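Local structure of packaging enzyme P4 (Pseudomonas phage phi6, 4BLO) at the interface of chains A and B. The protein hydrolyses nucleoside triphosphates as a hexameric RecA-type helicase that packages viral RNA. Residues are numbered along the deposited sequence; one frame, centred on the assembly and turned at random. Chains: chain A/B, Packaging enzyme P4.

Contact 1: the interface of chains A and B. Residues chain A 207, 210-211, 250; chain B 190, 194, 234.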
loop_
_atom_site.group_PDB
_atom_site.type_symbol
_atom_site.label_atom_id
_atom_site.label_comp_id
_atom_site.label_asym_id
_atom_site.label_seq_id
_atom_site.Cartn_x
_atom_site.Cartn_y
_atom_site.Cartn_z
ATOM N N ALA A 207 -1.581 -0.159 -15.185
ATOM C CA ALA A 207 -1.412 -0.939 -16.407
ATOM C C ALA A 207 -2.723 -1.525 -16.933
ATOM O O ALA A 207 -2.903 -1.536 -18.146
ATOM C CB ALA A 207 -0.408 -2.043 -16.179
ATOM N N TYR A 210 -4.849 -0.043 -19.976
ATOM C CA TYR A 210 -4.575 -0.400 -21.369
ATOM C C TYR A 210 -5.252 -1.715 -21.755
ATOM O O TYR A 210 -5.745 -1.845 -22.886
ATOM C CB TYR A 210 -3.074 -0.466 -21.627
ATOM C CG TYR A 210 -2.365 0.822 -21.283
ATOM C CD1 TYR A 210 -2.447 1.930 -22.121
ATOM C CD2 TYR A 210 -1.611 0.936 -20.119
ATOM C CE1 TYR A 210 -1.823 3.133 -21.793
ATOM C CE2 TYR A 210 -0.960 2.125 -19.794
ATOM C CZ TYR A 210 -1.061 3.220 -20.641
ATOM O OH TYR A 210 -0.403 4.386 -20.348
ATOM N N SER A 211 -5.313 -2.668 -20.805
ATOM C CA SER A 211 -5.998 -3.940 -21.001
ATOM C C SER A 211 -7.502 -3.707 -21.145
ATOM O O SER A 211 -8.113 -4.281 -22.048
ATOM C CB SER A 211 -5.699 -4.901 -19.856
ATOM O OG SER A 211 -4.506 -5.607 -20.134
ATOM N N SER A 250 -3.563 -0.244 -28.107
ATOM C CA SER A 250 -4.671 -0.840 -27.363
ATOM C C SER A 250 -6.059 -0.516 -27.957
ATOM O O SER A 250 -7.064 -1.026 -27.454
ATOM C CB SER A 250 -4.625 -0.361 -25.913
ATOM O OG SER A 250 -3.385 -0.681 -25.296
ATOM N N ARG B 190 0.090 -9.675 -22.406
ATOM C CA ARG B 190 -0.310 -8.419 -21.773
ATOM C C ARG B 190 -1.437 -8.620 -20.745
ATOM O O ARG B 190 -1.383 -7.937 -19.732
ATOM C CB ARG B 190 -0.787 -7.406 -22.820
ATOM C CG ARG B 190 0.309 -6.724 -23.622
ATOM C CD ARG B 190 -0.160 -5.359 -24.129
ATOM N NE ARG B 190 -1.406 -5.408 -24.908
ATOM C CZ ARG B 190 -2.169 -4.348 -25.156
ATOM N NH1 ARG B 190 -1.833 -3.154 -24.685
ATOM N NH2 ARG B 190 -3.276 -4.473 -25.880
ATOM N N PHE B 194 -0.279 -6.964 -17.289
ATOM C CA PHE B 194 -0.950 -5.724 -16.857
ATOM C C PHE B 194 -1.826 -5.935 -15.617
ATOM O O PHE B 194 -2.231 -4.955 -15.012
ATOM C CB PHE B 194 -1.764 -5.110 -18.014
ATOM C CG PHE B 194 -0.932 -4.490 -19.123
ATOM C CD1 PHE B 194 0.458 -4.618 -19.136
ATOM C CD2 PHE B 194 -1.533 -3.781 -20.149
ATOM C CE1 PHE B 194 1.219 -4.053 -20.160
ATOM C CE2 PHE B 194 -0.765 -3.206 -21.162
ATOM C CZ PHE B 194 0.602 -3.349 -21.160
ATOM N N MET B 234 4.630 -2.576 -18.957
ATOM C CA MET B 234 4.678 -1.115 -18.823
ATOM C C MET B 234 5.978 -0.695 -18.141
ATOM O O MET B 234 6.116 -0.782 -16.915
ATOM C CB MET B 234 3.449 -0.565 -18.076
ATOM C CG MET B 234 2.228 -0.372 -18.953
ATOM S SD MET B 234 2.488 0.780 -20.339
ATOM C CE MET B 234 2.521 -0.372 -21.653
#
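A:Ala207 and B:Phe194 meet where both backbones have helix-like torsions, A:Ala207 leading into helix 208-222 and B:Phe194 following helix 190-193. The principle at work is an aromatic side chain of one subunit packed against the start of a neighbour's helix. The carbonyl O of A:Ala207 comes over the CD2 rim of the B:Phe194 ring, 3.3 Å from CD2, from the face where the alanine methyl sits. The hydroxyl OG of A:Ser211 approaches from the opposite side, 3.5 Å from CD2 of B:Phe194, and the backbone N of A:Ser211 faces the ring edge in plane. The two broad sides of the ring are used differently. The methyl CB of A:Ala207 stands on one side, near CG and beyond the rim, while CG of B:Arg190, from the ring's own chain, lies over the other face, 4.2 Å above the plane and displaced toward the rim. Further along the edge, CE2 of B:Phe194 touches the methylene CB of A:Tyr210 at 3.6 Å, so this tyrosine meets the phenylalanine through the root of its side chain. The A:Tyr210 ring turns a face to B:Met234, whose thioether SD stands over that face beyond the rim, 3.7 Å from CE2 of the tyrosine, the two side chains crossing at a slant.

The polar part of the patch belongs to B:Arg190. A bend at chi3 (-55°) turns its guanidinium toward A:Ser250, where NH1 donates a hydrogen bond to the hydroxyl OG at 3.0 Å. The bond is nearly straight, 174° at the hydrogen, and OG lies in the guanidinium plane. Thus the arginine's aliphatic stem backs the phenylalanine while its head reaches across the boundary.

In the fold, chain A supplies the residue preceding helix 208-222, the first turn of that helix, and the loop between helix 240-248 and strand 253-258; chain B supplies helix 190-193, the residue after it, and the loop between strand 226-230 and helix 240-248.

Contact 2: the interface of chains A and B. Residues chain A 210, 242, 245-246, 249; chain B 128, 194, 234-235.
A:Gln246 reaches B:Thr128 because its chain folds at chi2 (-65°), while chi1 of the threonine (42°) sets OG1 between its own backbone N and carbonyl carbon, and CG2 beside the N. B:Thr128 belongs to the P-loop, or Walker A motif, GATGSGKS of this RecA-type ATPase, between the ADP-pocket residues B:Ala127 and B:Gly129. The contact illustrates how a nucleotide-binding loop can also touch the adjoining subunit. The two side chains cross at about a right angle. OG1 of B:Thr128 stands over one face of the A:Gln246 amide, 2.9 Å from NE2 but well out of the amide plane, so that as modelled any hydrogen bond would be strained and doubtful. Both branches of the threonine meet this amide, the methyl CG2 of B:Thr128 lying 3.8 Å from CD of A:Gln246. The flank of CG2 of B:Thr128 also lies 3.9 Å from CB of A:Ala249.

B:Met234 runs past A:Gln246 in the opposite direction, and the terminal methyl CE of B:Met234 comes to 3.7 Å from the amide carbon CD of A:Gln246. The methionine methyl and the threonine hydroxyl thus lie on opposite sides of the amide. The modelled approach of that methyl to the amide oxygen OE1 is too close to be reliable.

One turn earlier in helix 240-248, A:Tyr242 directs its hydroxyl to the backbone of the loop that carries B:Met234. OH donates a hydrogen bond to the carbonyl O of B:Val235 at 3.0 Å, coming from above the carbonyl plane, 59° out of it. The methylene CG of A:Gln246 lies 3.7 Å above one face of the tyrosine ring, toward its rim; this packing within the helix supports the phenol as it extends toward chain B.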
loop_
_atom_site.group_PDB
_atom_site.type_symbol
_atom_site.label_atom_id
_atom_site.label_comp_id
_atom_site.label_asym_id
_atom_site.label_seq_id
_atom_site.Cartn_x
_atom_site.Cartn_y
_atom_site.Cartn_z
ATOM N N TYR A 210 -4.849 -0.043 -19.976
ATOM C CA TYR A 210 -4.575 -0.400 -21.369
ATOM C C TYR A 210 -5.252 -1.715 -21.755
ATOM O O TYR A 210 -5.745 -1.845 -22.886
ATOM C CB TYR A 210 -3.074 -0.466 -21.627
ATOM C CG TYR A 210 -2.365 0.822 -21.283
ATOM C CD1 TYR A 210 -2.447 1.930 -22.121
ATOM C CD2 TYR A 210 -1.611 0.936 -20.119
ATOM C CE1 TYR A 210 -1.823 3.133 -21.793
ATOM C CE2 TYR A 210 -0.960 2.125 -19.794
ATOM C CZ TYR A 210 -1.061 3.220 -20.641
ATOM O OH TYR A 210 -0.403 4.386 -20.348
ATOM N N TYR A 242 3.624 9.720 -24.141
ATOM C CA TYR A 242 3.927 8.310 -23.888
ATOM C C TYR A 242 2.632 7.509 -23.793
ATOM O O TYR A 242 2.509 6.494 -24.473
ATOM C CB TYR A 242 4.790 8.145 -22.617
ATOM C CG TYR A 242 5.014 6.711 -22.184
ATOM C CD1 TYR A 242 6.091 5.975 -22.672
ATOM C CD2 TYR A 242 4.179 6.105 -21.245
ATOM C CE1 TYR A 242 6.317 4.658 -22.260
ATOM C CE2 TYR A 242 4.385 4.787 -20.836
ATOM C CZ TYR A 242 5.459 4.066 -21.344
ATOM O OH TYR A 242 5.656 2.762 -20.957
ATOM N N GLY A 245 0.769 7.021 -27.109
ATOM C CA GLY A 245 1.449 6.011 -27.908
ATOM C C GLY A 245 1.090 4.605 -27.475
ATOM O O GLY A 245 0.944 3.714 -28.312
ATOM N N GLN A 246 0.928 4.419 -26.154
ATOM C CA GLN A 246 0.568 3.146 -25.540
ATOM C C GLN A 246 -0.895 2.806 -25.818
ATOM O O GLN A 246 -1.229 1.635 -25.992
ATOM C CB GLN A 246 0.829 3.189 -24.026
ATOM C CG GLN A 246 2.291 3.454 -23.630
ATOM C CD GLN A 246 3.260 2.368 -24.032
ATOM O OE1 GLN A 246 2.955 1.177 -23.977
ATOM N NE2 GLN A 246 4.452 2.754 -24.429
ATOM N N ALA A 249 -1.695 1.287 -29.338
ATOM C CA ALA A 249 -1.438 -0.148 -29.371
ATOM C C ALA A 249 -2.575 -0.946 -28.692
ATOM O O ALA A 249 -2.558 -2.184 -28.719
ATOM C CB ALA A 249 -0.112 -0.433 -28.678
ATOM N N THR B 128 6.274 -0.152 -27.478
ATOM C CA THR B 128 5.050 -0.244 -28.282
ATOM C C THR B 128 5.318 0.284 -29.676
ATOM O O THR B 128 5.921 1.350 -29.838
ATOM C CB THR B 128 3.857 0.457 -27.644
ATOM O OG1 THR B 128 4.261 1.703 -27.078
ATOM C CG2 THR B 128 3.161 -0.411 -26.621
ATOM N N PHE B 194 -0.279 -6.964 -17.289
ATOM C CA PHE B 194 -0.950 -5.724 -16.857
ATOM C C PHE B 194 -1.826 -5.935 -15.617
ATOM O O PHE B 194 -2.231 -4.955 -15.012
ATOM C CB PHE B 194 -1.764 -5.110 -18.014
ATOM C CG PHE B 194 -0.932 -4.490 -19.123
ATOM C CD1 PHE B 194 0.458 -4.618 -19.136
ATOM C CD2 PHE B 194 -1.533 -3.781 -20.149
ATOM C CE1 PHE B 194 1.219 -4.053 -20.160
ATOM C CE2 PHE B 194 -0.765 -3.206 -21.162
ATOM C CZ PHE B 194 0.602 -3.349 -21.160
ATOM N N MET B 234 4.630 -2.576 -18.957
ATOM C CA MET B 234 4.678 -1.115 -18.823
ATOM C C MET B 234 5.978 -0.695 -18.141
ATOM O O MET B 234 6.116 -0.782 -16.915
ATOM C CB MET B 234 3.449 -0.565 -18.076
ATOM C CG MET B 234 2.228 -0.372 -18.953
ATOM S SD MET B 234 2.488 0.780 -20.339
ATOM C CE MET B 234 2.521 -0.372 -21.653
ATOM N N VAL B 235 6.950 -0.290 -18.968
ATOM C CA VAL B 235 8.281 0.102 -18.522
ATOM C C VAL B 235 8.727 1.361 -19.299
ATOM O O VAL B 235 8.339 1.540 -20.455
ATOM C CB VAL B 235 9.273 -1.100 -18.657
ATOM C CG1 VAL B 235 9.454 -1.547 -20.104
ATOM C CG2 VAL B 235 10.615 -0.812 -18.014
#

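Contact 1 and contact 2 are adjoining parts of one interface, with the centres of their C-alpha atoms about 6 Å apart. They share A:Tyr210, B:Phe194 and B:Met234, so the mainly apolar packing of contact 1 adjoins the region beside the P-loop. In chain A, helices 208-222 and 240-248 both contribute. The interface is not an exact two-fold: each protomer can present one face forward and another backward, as a closed ring of six requires. The shared residues could let changes at one nucleotide site be felt by the neighbouring subunit, although the structure alone does not show such coupling.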